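Local coordinates for protein esterase D (Lactobacillus rhamnosus, PDB 3DKR) that probably hydrolyses carboxylic esters, as a member of the alpha/beta-hydrolase fold family with a catalytic triad, at residues T187-A192 against V216-Y221. Sequence-based numbering, arbitrary orientation.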
loop_
_atom_site.group_PDB
_atom_site.type_symbol
_atom_site.label_atom_id
_atom_site.label_comp_id
_atom_site.label_asym_id
_atom_site.label_seq_id
_atom_site.Cartn_x
_atom_site.Cartn_y
_atom_site.Cartn_z
ATOM N N THR A 187 -11.345 5.261 -8.921
ATOM C CA THR A 187 -10.377 4.315 -8.343
ATOM C C THR A 187 -9.321 3.911 -9.360
ATOM O O THR A 187 -9.630 3.556 -10.499
ATOM C CB THR A 187 -11.090 3.074 -7.821
ATOM O OG1 THR A 187 -12.102 3.465 -6.891
ATOM C CG2 THR A 187 -10.110 2.107 -7.147
ATOM N N PHE A 188 -8.070 3.952 -8.912
ATOM C CA PHE A 188 -6.905 3.561 -9.691
ATOM C C PHE A 188 -6.498 2.152 -9.296
ATOM O O PHE A 188 -6.431 1.827 -8.112
ATOM C CB PHE A 188 -5.740 4.520 -9.407
ATOM C CG PHE A 188 -4.509 4.233 -10.207
ATOM C CD1 PHE A 188 -4.309 4.842 -11.442
ATOM C CD2 PHE A 188 -3.564 3.321 -9.762
ATOM C CE1 PHE A 188 -3.173 4.566 -12.204
ATOM C CE2 PHE A 188 -2.429 3.053 -10.513
ATOM C CZ PHE A 188 -2.242 3.666 -11.746
ATOM N N ILE A 189 -6.215 1.324 -10.295
ATOM C CA ILE A 189 -5.701 -0.032 -10.051
ATOM C C ILE A 189 -4.475 -0.291 -10.900
ATOM O O ILE A 189 -4.549 -0.257 -12.133
ATOM C CB ILE A 189 -6.742 -1.126 -10.353
ATOM C CG1 ILE A 189 -7.995 -0.917 -9.506
ATOM C CG2 ILE A 189 -6.112 -2.512 -10.108
ATOM C CD1 ILE A 189 -9.167 -1.888 -9.802
ATOM N N GLY A 190 -3.334 -0.510 -10.246
ATOM C CA GLY A 190 -2.125 -0.930 -10.916
ATOM C C GLY A 190 -1.680 -2.282 -10.398
ATOM O O GLY A 190 -1.774 -2.553 -9.199
ATOM N N GLN A 191 -1.198 -3.139 -11.294
ATOM C CA GLN A 191 -0.814 -4.496 -10.926
ATOM C C GLN A 191 0.363 -4.978 -11.771
ATOM O O GLN A 191 0.316 -4.906 -12.998
ATOM C CB GLN A 191 -2.001 -5.428 -11.131
ATOM C CG GLN A 191 -1.715 -6.891 -10.870
ATOM C CD GLN A 191 -1.210 -7.146 -9.483
ATOM O OE1 GLN A 191 -1.907 -6.859 -8.504
ATOM N NE2 GLN A 191 -0.018 -7.736 -9.380
ATOM N N ALA A 192 1.389 -5.481 -11.100
ATOM C CA ALA A 192 2.544 -6.102 -11.749
ATOM C C ALA A 192 2.124 -7.367 -12.506
ATOM O O ALA A 192 1.368 -8.182 -11.974
ATOM C CB ALA A 192 3.610 -6.442 -10.705
ATOM N N VAL A 216 -13.040 3.464 -13.035
ATOM C CA VAL A 216 -11.930 2.612 -12.625
ATOM C C VAL A 216 -10.812 2.684 -13.661
ATOM O O VAL A 216 -10.976 2.256 -14.808
ATOM C CB VAL A 216 -12.373 1.150 -12.416
ATOM C CG1 VAL A 216 -11.190 0.311 -11.968
ATOM C CG2 VAL A 216 -13.496 1.094 -11.393
ATOM N N ASP A 217 -9.668 3.229 -13.259
ATOM C CA ASP A 217 -8.535 3.417 -14.159
ATOM C C ASP A 217 -7.543 2.277 -13.945
ATOM O O ASP A 217 -6.816 2.261 -12.950
ATOM C CB ASP A 217 -7.881 4.772 -13.872
ATOM C CG ASP A 217 -6.774 5.122 -14.853
ATOM O OD1 ASP A 217 -6.689 4.537 -15.955
ATOM O OD2 ASP A 217 -5.985 6.032 -14.517
ATOM N N PHE A 218 -7.518 1.327 -14.880
ATOM C CA PHE A 218 -6.831 0.044 -14.695
ATOM C C PHE A 218 -5.548 -0.054 -15.519
ATOM O O PHE A 218 -5.561 0.162 -16.743
ATOM C CB PHE A 218 -7.787 -1.092 -15.079
ATOM C CG PHE A 218 -7.261 -2.490 -14.779
ATOM C CD1 PHE A 218 -7.661 -3.147 -13.625
ATOM C CD2 PHE A 218 -6.418 -3.155 -15.654
ATOM C CE1 PHE A 218 -7.212 -4.418 -13.345
ATOM C CE2 PHE A 218 -5.948 -4.438 -15.374
ATOM C CZ PHE A 218 -6.351 -5.071 -14.212
ATOM N N HIS A 219 -4.453 -0.424 -14.861
ATOM C CA HIS A 219 -3.144 -0.514 -15.507
ATOM C C HIS A 219 -2.402 -1.782 -15.136
ATOM O O HIS A 219 -2.290 -2.110 -13.956
ATOM C CB HIS A 219 -2.303 0.695 -15.141
ATOM C CG HIS A 219 -2.883 1.968 -15.642
ATOM N ND1 HIS A 219 -2.617 2.446 -16.908
ATOM C CD2 HIS A 219 -3.750 2.840 -15.079
ATOM C CE1 HIS A 219 -3.288 3.570 -17.094
ATOM N NE2 HIS A 219 -3.979 3.832 -15.999
ATOM N N TRP A 220 -1.932 -2.491 -16.168
ATOM C CA TRP A 220 -1.155 -3.727 -16.033
ATOM C C TRP A 220 0.285 -3.424 -16.417
ATOM O O TRP A 220 0.515 -2.821 -17.476
ATOM C CB TRP A 220 -1.726 -4.802 -16.968
ATOM C CG TRP A 220 -1.285 -6.193 -16.632
ATOM C CD1 TRP A 220 -0.296 -6.918 -17.229
ATOM C CD2 TRP A 220 -1.840 -7.028 -15.618
ATOM N NE1 TRP A 220 -0.183 -8.159 -16.623
ATOM C CE2 TRP A 220 -1.120 -8.245 -15.627
ATOM C CE3 TRP A 220 -2.849 -6.852 -14.679
ATOM C CZ2 TRP A 220 -1.418 -9.294 -14.746
ATOM C CZ3 TRP A 220 -3.144 -7.883 -13.817
ATOM C CH2 TRP A 220 -2.437 -9.085 -13.851
ATOM N N TYR A 221 1.245 -3.825 -15.575
ATOM C CA TYR A 221 2.670 -3.524 -15.780
ATOM C C TYR A 221 3.338 -4.827 -16.191
ATOM O O TYR A 221 3.826 -5.593 -15.368
ATOM C CB TYR A 221 3.265 -2.837 -14.528
ATOM C CG TYR A 221 2.563 -1.513 -14.330
ATOM C CD1 TYR A 221 2.930 -0.387 -15.062
ATOM C CD2 TYR A 221 1.472 -1.414 -13.473
ATOM C CE1 TYR A 221 2.230 0.820 -14.928
ATOM C CE2 TYR A 221 0.770 -0.224 -13.324
ATOM C CZ TYR A 221 1.139 0.882 -14.069
ATOM O OH TYR A 221 0.431 2.047 -13.903
#
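T187 and V216 start, and A192 and Y221 finish, a parallel pairing of two strands whose axes approach to 4.7 Å and whose directions differ by 11°. The parallel assignment rests on five backbone bonds: D217 N, H219 N and Y221 N give to T187 O, I189 O and Q191 O, while I189 N and Q191 N return bonds to D217 O and H219 O. The bond from H219 N to I189 O is the shortest, 2.7 Å; that from Q191 N to H219 O is the most bent.

Close contact occurs on both faces. On the one bearing F188, H219 and Y221, the F188 ring, with CG anti to its backbone N (chi1 -178°), leans over the partner strand and receives D217 O over one face. F188 CE1 reaches H219 CD2 at 3.4 Å, yet the rings, nearly parallel at 21°, are so offset that little of one lies over the other. Y221 OH, hydrogen-bonded to D240 of helix 234-246, lies at the edge of the F188 ring, 3.8 Å from F188 CZ, while the Y221 ring edge lies against G190, CE2 standing 3.8 Å from G190 CA.

On the other face, Q191 and W220 run side by side, Q191 CG touching W220 CZ3 at 3.4 Å. I189 CG2 meets F218 CD1 more loosely, at 3.9 Å. Q191 is buried, its NE2 bonded to A192 O and to D195, the predicted charge-relay aspartate, and its OE1 to S125, consistent with a second-shell role.

The looser side is 216-221, partly exposed from V216 through W220 and outermost in the sheet, where H219 NE2 makes a weak hydrogen bond to D217 OD1. Helix 202-209, the crossover of this beta-alpha-beta unit, covers I189 and F218; helix 234-246 covers F188 and Y221, and strand 119-122 flanks 187-192.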